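Catabolite control protein A (Lactococcus lactis, PDB 2O20) probably acts as a global transcriptional regulator of carbon catabolite repression and activation, binding DNA as a member of the LacI family. Local coordinates at residues Y164-Y169 against R198-E204; K174-N180 against F269-S273; N180-I186 against A240-S246. The protein carries 1 engineered substitution. One frame throughout, in Å; residues are numbered along the deposited sequence.

Interaction 1. Residues Y164-Y169 against R198-E204. With SO4 (sulfate ion), chain L.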
loop_
_atom_site.group_PDB
_atom_site.type_symbol
_atom_site.label_atom_id
_atom_site.label_comp_id
_atom_site.label_asym_id
_atom_site.label_seq_id
_atom_site.Cartn_x
_atom_site.Cartn_y
_atom_site.Cartn_z
ATOM N N TYR D 164 -12.256 -9.065 17.811
ATOM C CA TYR D 164 -11.318 -8.029 18.331
ATOM C C TYR D 164 -11.035 -8.143 19.843
ATOM O O TYR D 164 -9.929 -7.812 20.331
ATOM C CB TYR D 164 -11.849 -6.635 18.012
ATOM C CG TYR D 164 -12.077 -6.386 16.532
ATOM C CD1 TYR D 164 -11.003 -6.249 15.651
ATOM C CD2 TYR D 164 -13.352 -6.271 16.019
ATOM C CE1 TYR D 164 -11.201 -6.020 14.315
ATOM C CE2 TYR D 164 -13.559 -6.037 14.650
ATOM C CZ TYR D 164 -12.475 -5.907 13.814
ATOM O OH TYR D 164 -12.656 -5.676 12.457
ATOM N N HIS D 165 -12.039 -8.587 20.581
ATOM C CA HIS D 165 -11.913 -8.827 22.022
ATOM C C HIS D 165 -10.816 -9.870 22.299
ATOM O O HIS D 165 -9.851 -9.621 23.024
ATOM C CB HIS D 165 -13.259 -9.291 22.565
ATOM C CG HIS D 165 -13.221 -9.715 23.996
ATOM N ND1 HIS D 165 -12.794 -10.967 24.390
ATOM C CD2 HIS D 165 -13.577 -9.070 25.124
ATOM C CE1 HIS D 165 -12.879 -11.067 25.703
ATOM N NE2 HIS D 165 -13.362 -9.934 26.173
ATOM N N LEU D 166 -10.943 -11.014 21.662
ATOM C CA LEU D 166 -9.982 -12.099 21.845
ATOM C C LEU D 166 -8.571 -11.694 21.383
ATOM O O LEU D 166 -7.584 -11.980 22.077
ATOM C CB LEU D 166 -10.488 -13.381 21.140
ATOM C CG LEU D 166 -9.601 -14.623 21.179
ATOM C CD1 LEU D 166 -9.446 -15.107 22.614
ATOM C CD2 LEU D 166 -10.195 -15.699 20.290
ATOM N N ALA D 167 -8.460 -11.059 20.218
ATOM C CA ALA D 167 -7.159 -10.568 19.734
ATOM C C ALA D 167 -6.498 -9.581 20.709
ATOM O O ALA D 167 -5.305 -9.670 20.969
ATOM C CB ALA D 167 -7.307 -9.946 18.334
ATOM N N ALA D 168 -7.279 -8.650 21.246
ATOM C CA ALA D 168 -6.778 -7.662 22.217
ATOM C C ALA D 168 -6.398 -8.338 23.560
ATOM O O ALA D 168 -5.391 -7.976 24.167
ATOM C CB ALA D 168 -7.807 -6.541 22.430
ATOM N N TYR D 169 -7.175 -9.330 24.001
ATOM C CA TYR D 169 -6.841 -10.139 25.181
ATOM C C TYR D 169 -5.526 -10.909 24.998
ATOM O O TYR D 169 -4.648 -10.796 25.840
ATOM C CB TYR D 169 -7.991 -11.119 25.529
ATOM C CG TYR D 169 -7.669 -12.079 26.656
ATOM C CD1 TYR D 169 -7.781 -11.685 27.993
ATOM C CD2 TYR D 169 -7.250 -13.385 26.383
ATOM C CE1 TYR D 169 -7.489 -12.571 29.031
ATOM C CE2 TYR D 169 -6.973 -14.286 27.398
ATOM C CZ TYR D 169 -7.080 -13.871 28.728
ATOM O OH TYR D 169 -6.794 -14.766 29.733
ATOM N N ARG D 198 -12.047 -4.240 21.860
ATOM C CA ARG D 198 -10.617 -4.242 22.153
ATOM C C ARG D 198 -10.367 -3.839 23.611
ATOM O O ARG D 198 -9.579 -4.476 24.317
ATOM C CB ARG D 198 -9.860 -3.288 21.205
ATOM C CG ARG D 198 -9.794 -3.807 19.777
ATOM C CD ARG D 198 -9.119 -2.766 18.900
ATOM N NE ARG D 198 -8.852 -3.261 17.556
ATOM C CZ ARG D 198 -9.494 -2.884 16.453
ATOM N NH1 ARG D 198 -10.506 -2.038 16.488
ATOM N NH2 ARG D 198 -9.128 -3.378 15.287
ATOM N N MET D 199 -11.043 -2.788 24.058
ATOM C CA MET D 199 -10.950 -2.349 25.470
ATOM C C MET D 199 -11.328 -3.430 26.487
ATOM O O MET D 199 -10.630 -3.597 27.490
ATOM C CB MET D 199 -11.816 -1.118 25.727
ATOM C CG MET D 199 -11.648 -0.573 27.114
ATOM S SD MET D 199 -10.070 0.271 27.353
ATOM C CE MET D 199 -10.637 1.971 27.194
ATOM N N VAL D 200 -12.402 -4.178 26.223
ATOM C CA VAL D 200 -12.823 -5.217 27.145
ATOM C C VAL D 200 -11.735 -6.281 27.211
ATOM O O VAL D 200 -11.368 -6.703 28.285
ATOM C CB VAL D 200 -14.194 -5.807 26.768
ATOM C CG1 VAL D 200 -14.578 -6.997 27.682
ATOM C CG2 VAL D 200 -15.276 -4.720 26.834
ATOM N N GLY D 201 -11.193 -6.680 26.067
ATOM C CA GLY D 201 -10.184 -7.741 26.040
ATOM C C GLY D 201 -8.893 -7.328 26.751
ATOM O O GLY D 201 -8.322 -8.093 27.533
ATOM N N TYR D 202 -8.455 -6.099 26.488
ATOM C CA TYR D 202 -7.299 -5.488 27.169
ATOM C C TYR D 202 -7.439 -5.468 28.706
ATOM O O TYR D 202 -6.527 -5.872 29.435
ATOM C CB TYR D 202 -7.117 -4.066 26.597
ATOM C CG TYR D 202 -6.141 -3.113 27.278
ATOM C CD1 TYR D 202 -4.757 -3.315 27.228
ATOM C CD2 TYR D 202 -6.610 -1.971 27.912
ATOM C CE1 TYR D 202 -3.861 -2.404 27.821
ATOM C CE2 TYR D 202 -5.730 -1.033 28.476
ATOM C CZ TYR D 202 -4.367 -1.270 28.445
ATOM O OH TYR D 202 -3.542 -0.357 29.038
ATOM N N GLN D 203 -8.576 -4.979 29.166
ATOM C CA GLN D 203 -8.886 -4.906 30.588
ATOM C C GLN D 203 -8.990 -6.259 31.284
ATOM O O GLN D 203 -8.547 -6.399 32.434
ATOM C CB GLN D 203 -10.180 -4.122 30.799
ATOM C CG GLN D 203 -10.024 -2.608 30.584
ATOM C CD GLN D 203 -11.373 -1.929 30.427
ATOM O OE1 GLN D 203 -12.396 -2.595 30.190
ATOM N NE2 GLN D 203 -11.393 -0.620 30.554
ATOM N N GLU D 204 -9.584 -7.226 30.592
ATOM C CA GLU D 204 -9.651 -8.618 31.032
ATOM C C GLU D 204 -8.251 -9.198 31.289
ATOM O O GLU D 204 -8.012 -9.818 32.319
ATOM C CB GLU D 204 -10.360 -9.407 29.941
ATOM C CG GLU D 204 -10.652 -10.871 30.214
ATOM C CD GLU D 204 -11.486 -11.488 29.100
ATOM O OE1 GLU D 204 -12.697 -11.144 29.006
ATOM O OE2 GLU D 204 -10.941 -12.305 28.313
HETATM S S SO4 L . -11.186 1.559 13.855
HETATM O O1 SO4 L . -12.604 1.843 14.108
HETATM O O2 SO4 L . -10.375 2.336 14.796
HETATM O O3 SO4 L . -10.939 0.128 14.034
HETATM O O4 SO4 L . -10.863 1.960 12.484
#
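His165 and Tyr169, one turn apart on helix 164-177, both lie against Gly201 of helix 193-208, where neighbouring helices of the C-terminal Rossmann-like subdomain of this LacI-type fold pass with axes 7.0 Å apart and cross at -35°. Glycine suits the place because a CB there would run into His165 O; instead Gly201 CA sits 3.6 Å from His165 O in a CA-H...O contact. The same CA lies over the imidazole face, 4.0 Å from the His165 ring centroid. With CG anti to the backbone N (chi1 173°), the ring sets its CD2 edge 3.4 Å from Val200 CG1, and NE2 donates a weak, bent hydrogen bond to Glu204 OE1. Glu204 OE2 lies over a face of the Tyr169 ring, 3.2 Å from CD1. Replacing His165 by alanine would probably uncover Gly201 CA and leave Glu204 OE1 without this donor. At the other end, the small Ala168 CB fits 3.3 Å from Arg198 O. The extended Arg198 turns one guanidinium face to Tyr164 CD1, the planes inclined at 42°, with Arg198 NH2 3.4 Å from that atom. Arg198 NH1 bonds to Asn195 and, weakly, to sulfate O3 at 3.3 Å.

Interaction 2. Residues K174-N180 against F269-S273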
loop_
_atom_site.group_PDB
_atom_site.type_symbol
_atom_site.label_atom_id
_atom_site.label_comp_id
_atom_site.label_asym_id
_atom_site.label_seq_id
_atom_site.Cartn_x
_atom_site.Cartn_y
_atom_site.Cartn_z
ATOM N N LYS D 174 0.289 -11.588 26.068
ATOM C CA LYS D 174 1.628 -11.835 25.579
ATOM C C LYS D 174 2.648 -10.847 26.175
ATOM O O LYS D 174 3.764 -11.223 26.526
ATOM C CB LYS D 174 1.627 -11.750 24.048
ATOM C CG LYS D 174 2.953 -12.048 23.413
ATOM C CD LYS D 174 2.820 -12.289 21.917
ATOM C CE LYS D 174 4.157 -12.316 21.266
ATOM N NZ LYS D 174 4.909 -13.546 21.617
ATOM N N LEU D 175 2.264 -9.584 26.287
ATOM C CA LEU D 175 3.158 -8.561 26.857
ATOM C C LEU D 175 3.251 -8.729 28.396
ATOM O O LEU D 175 4.299 -8.484 29.006
ATOM C CB LEU D 175 2.662 -7.162 26.499
ATOM C CG LEU D 175 2.691 -6.834 24.999
ATOM C CD1 LEU D 175 1.966 -5.543 24.677
ATOM C CD2 LEU D 175 4.113 -6.793 24.484
ATOM N N ILE D 176 2.156 -9.133 29.016
ATOM C CA ILE D 176 2.172 -9.462 30.463
ATOM C C ILE D 176 3.162 -10.595 30.704
ATOM O O ILE D 176 3.973 -10.537 31.616
ATOM C CB ILE D 176 0.765 -9.841 30.979
ATOM C CG1 ILE D 176 -0.085 -8.575 31.058
ATOM C CG2 ILE D 176 0.823 -10.513 32.402
ATOM C CD1 ILE D 176 -1.524 -8.814 31.196
ATOM N N ASP D 177 3.116 -11.613 29.856
ATOM C CA ASP D 177 3.940 -12.791 30.056
ATOM C C ASP D 177 5.432 -12.567 29.819
ATOM O O ASP D 177 6.237 -13.361 30.311
ATOM C CB ASP D 177 3.393 -13.983 29.252
ATOM C CG ASP D 177 2.039 -14.501 29.798
ATOM O OD1 ASP D 177 1.630 -14.118 30.918
ATOM O OD2 ASP D 177 1.379 -15.294 29.100
ATOM N N SER D 178 5.808 -11.497 29.107
ATOM C CA SER D 178 7.206 -11.097 28.978
ATOM C C SER D 178 7.620 -10.053 30.034
ATOM O O SER D 178 8.686 -9.446 29.934
ATOM C CB SER D 178 7.520 -10.621 27.538
ATOM O OG SER D 178 6.659 -9.554 27.127
ATOM N N GLY D 179 6.787 -9.868 31.067
ATOM C CA GLY D 179 7.141 -9.042 32.214
ATOM C C GLY D 179 6.717 -7.586 32.194
ATOM O O GLY D 179 7.097 -6.823 33.085
ATOM N N ASN D 180 5.935 -7.171 31.203
ATOM C CA ASN D 180 5.490 -5.771 31.148
ATOM C C ASN D 180 4.345 -5.516 32.150
ATOM O O ASN D 180 3.427 -6.319 32.277
ATOM C CB ASN D 180 5.060 -5.389 29.743
ATOM C CG ASN D 180 6.192 -5.466 28.751
ATOM O OD1 ASN D 180 7.053 -4.562 28.696
ATOM N ND2 ASN D 180 6.216 -6.539 27.961
ATOM N N PHE D 269 11.445 -1.830 25.044
ATOM C CA PHE D 269 10.116 -1.472 24.534
ATOM C C PHE D 269 9.642 -2.516 23.512
ATOM O O PHE D 269 10.395 -2.864 22.606
ATOM C CB PHE D 269 10.051 -0.061 23.929
ATOM C CG PHE D 269 8.642 0.500 23.909
ATOM C CD1 PHE D 269 8.182 1.298 24.960
ATOM C CD2 PHE D 269 7.779 0.184 22.897
ATOM C CE1 PHE D 269 6.865 1.764 24.966
ATOM C CE2 PHE D 269 6.453 0.610 22.910
ATOM C CZ PHE D 269 6.014 1.425 23.946
ATOM N N GLU D 270 8.410 -2.988 23.682
ATOM C CA GLU D 270 7.832 -4.031 22.833
ATOM C C GLU D 270 6.538 -3.531 22.194
ATOM O O GLU D 270 5.808 -2.758 22.793
ATOM C CB GLU D 270 7.512 -5.275 23.642
ATOM C CG GLU D 270 8.691 -5.945 24.361
ATOM C CD GLU D 270 8.292 -7.257 25.006
ATOM O OE1 GLU D 270 7.890 -8.199 24.295
ATOM O OE2 GLU D 270 8.334 -7.332 26.265
ATOM N N ILE D 271 6.294 -3.958 20.960
ATOM C CA ILE D 271 5.141 -3.517 20.175
ATOM C C ILE D 271 4.447 -4.734 19.505
ATOM O O ILE D 271 5.094 -5.597 18.923
ATOM C CB ILE D 271 5.535 -2.502 19.065
ATOM C CG1 ILE D 271 6.217 -1.273 19.667
ATOM C CG2 ILE D 271 4.293 -2.061 18.257
ATOM C CD1 ILE D 271 6.821 -0.319 18.638
ATOM N N ILE D 272 3.120 -4.752 19.582
ATOM C CA ILE D 272 2.308 -5.727 18.844
ATOM C C ILE D 272 1.293 -4.930 18.019
ATOM O O ILE D 272 0.568 -4.104 18.555
ATOM C CB ILE D 272 1.583 -6.734 19.801
ATOM C CG1 ILE D 272 2.599 -7.460 20.686
ATOM C CG2 ILE D 272 0.746 -7.754 18.941
ATOM C CD1 ILE D 272 1.993 -8.425 21.716
ATOM N N SER D 273 1.298 -5.141 16.713
ATOM C CA SER D 273 0.365 -4.515 15.786
ATOM C C SER D 273 -0.949 -5.313 15.592
ATOM O O SER D 273 -1.128 -6.409 16.110
ATOM C CB SER D 273 1.075 -4.295 14.431
ATOM O OG SER D 273 0.333 -3.406 13.600
HETATM O O HOH W 1 6.066 -9.940 24.515
#
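Glu270 and Ile272, on an outermost strand of the four-stranded parallel sheet in the C-terminal subdomain, pack against the C-terminal end of helix 164-177 in a buried contact that is polar on one side and apolar on the other. The helix finishes in a Schellman motif: Gly179, with positive phi, is the C-prime residue, and Asn180 N turns back to Leu175 O at 3.0 Å. A side chain at Gly179 would be jammed against the preceding carbonyl, so glycine fits. Asn180 adds a second grip, since its CG stays beside the backbone N (chi1 -63°) and ND2 also reaches Leu175 O, at 2.9 Å. The other hydrogen of the amide points at Glu270: Asn180 ND2 to Glu270 OE2 is 2.8 Å and nearly straight (163°), although OE2 is approached from above the carboxylate plane. Asparagine suits the position, because one NH2 joins a helix-end carbonyl to a carboxylate. Ser178 OG lies 2.9 Å from Glu270 OE2, and a water donates to both Ser178 OG and Glu270 OE1. A carboxylate beside the C-terminal end of a helix would probably be disfavoured by the dipole; the salt bridge from OE2 to Lys332 is likely to offset this. On the apolar side, Leu175 and Ile272 meet tip to tip, Leu175 CG 3.7 Å from Ile272 CD1, while Leu175 CD2 rests 3.8 Å from Glu270 CB. The aliphatic chain of Lys174 runs by Ile272, its CD 4.0 Å from CD1, and carries NZ on to Ser327. Leu175 also touches Ser242 and Val244 of strand 242-245 and Ile183 of strand 183-186, so the helix end bears on three strands of the sheet, while Ile271, on the opposite face, packs on helix 248-260.

Interaction 3. Residues N180-I186 against A240-S246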
loop_
_atom_site.group_PDB
_atom_site.type_symbol
_atom_site.label_atom_id
_atom_site.label_comp_id
_atom_site.label_asym_id
_atom_site.label_seq_id
_atom_site.Cartn_x
_atom_site.Cartn_y
_atom_site.Cartn_z
ATOM N N ASN D 180 5.935 -7.171 31.203
ATOM C CA ASN D 180 5.490 -5.771 31.148
ATOM C C ASN D 180 4.345 -5.516 32.150
ATOM O O ASN D 180 3.427 -6.319 32.277
ATOM C CB ASN D 180 5.060 -5.389 29.743
ATOM C CG ASN D 180 6.192 -5.466 28.751
ATOM O OD1 ASN D 180 7.053 -4.562 28.696
ATOM N ND2 ASN D 180 6.216 -6.539 27.961
ATOM N N LYS D 181 4.441 -4.396 32.868
ATOM C CA LYS D 181 3.427 -3.969 33.837
ATOM C C LYS D 181 2.700 -2.699 33.421
ATOM O O LYS D 181 1.571 -2.488 33.843
ATOM C CB LYS D 181 4.072 -3.724 35.200
ATOM C CG LYS D 181 4.784 -4.942 35.810
ATOM C CD LYS D 181 3.820 -6.106 35.974
ATOM C CE LYS D 181 4.402 -7.245 36.801
ATOM N NZ LYS D 181 4.317 -6.999 38.273
ATOM N N LYS D 182 3.368 -1.848 32.637
ATOM C CA LYS D 182 2.763 -0.643 32.062
ATOM C C LYS D 182 2.622 -0.824 30.555
ATOM O O LYS D 182 3.600 -0.713 29.815
ATOM C CB LYS D 182 3.584 0.591 32.419
ATOM C CG LYS D 182 3.529 0.947 33.904
ATOM C CD LYS D 182 4.050 2.336 34.135
ATOM C CE LYS D 182 3.657 2.928 35.450
ATOM N NZ LYS D 182 4.347 4.267 35.590
ATOM N N ILE D 183 1.401 -1.185 30.142
ATOM C CA ILE D 183 1.094 -1.571 28.757
ATOM C C ILE D 183 0.091 -0.550 28.200
ATOM O O ILE D 183 -1.022 -0.410 28.702
ATOM C CB ILE D 183 0.489 -3.006 28.675
ATOM C CG1 ILE D 183 1.425 -4.042 29.334
ATOM C CG2 ILE D 183 0.174 -3.361 27.262
ATOM C CD1 ILE D 183 0.747 -5.341 29.771
ATOM N N ALA D 184 0.494 0.144 27.153
ATOM C CA ALA D 184 -0.395 1.054 26.437
ATOM C C ALA D 184 -1.262 0.305 25.413
ATOM O O ALA D 184 -0.848 -0.700 24.855
ATOM C CB ALA D 184 0.377 2.082 25.762
ATOM N N TYR D 185 -2.468 0.815 25.206
ATOM C CA TYR D 185 -3.309 0.441 24.070
ATOM C C TYR D 185 -3.552 1.686 23.196
ATOM O O TYR D 185 -4.061 2.729 23.651
ATOM C CB TYR D 185 -4.663 -0.167 24.503
ATOM C CG TYR D 185 -5.155 -1.139 23.450
ATOM C CD1 TYR D 185 -5.087 -2.511 23.664
ATOM C CD2 TYR D 185 -5.593 -0.692 22.201
ATOM C CE1 TYR D 185 -5.470 -3.396 22.685
ATOM C CE2 TYR D 185 -5.993 -1.590 21.208
ATOM C CZ TYR D 185 -5.910 -2.938 21.465
ATOM O OH TYR D 185 -6.289 -3.863 20.524
ATOM N N ILE D 186 -3.169 1.580 21.929
ATOM C CA ILE D 186 -3.336 2.685 20.975
ATOM C C ILE D 186 -4.453 2.273 19.966
ATOM O O ILE D 186 -4.356 1.231 19.308
ATOM C CB ILE D 186 -2.001 3.042 20.247
ATOM C CG1 ILE D 186 -0.939 3.517 21.250
ATOM C CG2 ILE D 186 -2.233 4.137 19.235
ATOM C CD1 ILE D 186 0.464 3.402 20.772
ATOM N N ALA D 240 5.305 3.750 30.017
ATOM C CA ALA D 240 4.877 2.566 29.282
ATOM C C ALA D 240 6.129 1.849 28.760
ATOM O O ALA D 240 7.091 2.498 28.323
ATOM C CB ALA D 240 3.964 2.946 28.142
ATOM N N THR D 241 6.136 0.517 28.845
ATOM C CA THR D 241 7.247 -0.285 28.316
ATOM C C THR D 241 6.846 -1.173 27.151
ATOM O O THR D 241 7.681 -1.914 26.640
ATOM C CB THR D 241 7.889 -1.178 29.395
ATOM O OG1 THR D 241 6.882 -2.074 29.929
ATOM C CG2 THR D 241 8.524 -0.306 30.503
ATOM N N SER D 242 5.587 -1.088 26.737
ATOM C CA SER D 242 5.085 -1.834 25.605
ATOM C C SER D 242 3.753 -1.243 25.163
ATOM O O SER D 242 3.149 -0.429 25.877
ATOM C CB SER D 242 4.933 -3.298 25.959
ATOM O OG SER D 242 4.025 -3.462 27.050
ATOM N N ALA D 243 3.302 -1.655 23.983
ATOM C CA ALA D 243 2.032 -1.233 23.450
ATOM C C ALA D 243 1.413 -2.270 22.516
ATOM O O ALA D 243 2.125 -2.901 21.722
ATOM C CB ALA D 243 2.220 0.054 22.703
ATOM N N VAL D 244 0.092 -2.373 22.596
ATOM C CA VAL D 244 -0.766 -3.049 21.598
ATOM C C VAL D 244 -1.399 -1.938 20.766
ATOM O O VAL D 244 -1.902 -0.949 21.315
ATOM C CB VAL D 244 -1.878 -3.866 22.242
ATOM C CG1 VAL D 244 -2.670 -4.659 21.152
ATOM C CG2 VAL D 244 -1.291 -4.766 23.337
ATOM N N VAL D 245 -1.306 -2.079 19.443
ATOM C CA VAL D 245 -1.698 -1.035 18.519
ATOM C C VAL D 245 -2.690 -1.602 17.479
ATOM O O VAL D 245 -2.446 -2.660 16.869
ATOM C CB VAL D 245 -0.453 -0.432 17.822
ATOM C CG1 VAL D 245 -0.894 0.774 17.009
ATOM C CG2 VAL D 245 0.665 -0.068 18.862
ATOM N N SER D 246 -3.847 -0.975 17.339
ATOM C CA SER D 246 -4.863 -1.584 16.511
ATOM C C SER D 246 -4.585 -1.475 14.997
ATOM O O SER D 246 -4.980 -2.367 14.259
ATOM C CB SER D 246 -6.250 -1.033 16.837
ATOM O OG SER D 246 -6.300 0.316 16.511
HETATM O O HOH W 2 6.270 -2.374 32.560
HETATM O O HOH W 3 -4.109 2.487 16.176
#
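Thr241 OG1 donates a 2.8 Å hydrogen bond to Asn180 OD1, arriving in the carbonyl plane on a lone pair, just ahead of two central parallel strands, 183-186 and 242-245, in the Rossmann-like C-terminal subdomain. A water carries the link further, donating to Thr241 OG1 and accepting from Lys181 N, so that one threonine hydroxyl helps to fix the turn leading into the first strand. Thr241 N then bonds to Lys182 O at 3.0 Å. Beyond it the pairing follows the parallel pattern: Ala184 gives its N to Ser242 O (3.0 Å) and receives Val244 N on its O, and Ile186 gives its N to Val244 O (2.9 Å) and receives Ser246 N on its O. Outside the backbone, the side chains alternate between two faces. Ala184, Ile186, Ala243 and Val245 look toward helices 225-237 and 248-260. Here the small Ala184 and Ala243, with CB atoms 4.1 Å apart, leave room for Leu235, while Ile186 and Val245 lie side by side, Ile186 CD1 4.0 Å from Val245 CG2. Ile183, Tyr185, Ser242 and Val244 face helices 164-177 and 193-208. Ser242 OG has no polar partner in the model; the small serine side chain is buried between the Asn180 side chain and Ile183, its OG 3.5 Å from Ile183 CG1. Tyr185, its CG anti to the backbone N though well twisted (chi1 -151°), brings its ring across toward Val244, and Tyr202 meets that ring edge-to-face. Val244 O, already bonded to Ile186 N, lies over one face of the Tyr185 ring, whose CE1 touches Val244 CG1 at 3.4 Å.

In the fold
The three contacts belong to one α/β/α subdomain and lie on the same side of the chain's centre. Interactions 1 and 2 both use helix 164-177, toward its start and its end, with centres about 14 Å apart and no direct touch. Interaction 3 joins the two central strands of the sheet beneath that helix, and strand 270-272 of interaction 2 lies next to 242-245 in it. Its centre is about 13 Å from that of interaction 1, met where Tyr202 OH reaches Ile183 O, and about 7 Å from that of interaction 2, with which it shares Asn180. Along the chain, helix 164-177, strand 183-186 and helix 193-208 precede strands 242-245 and 270-272. Residues far apart in sequence thus build one layered unit of the sugar-binding-type domain.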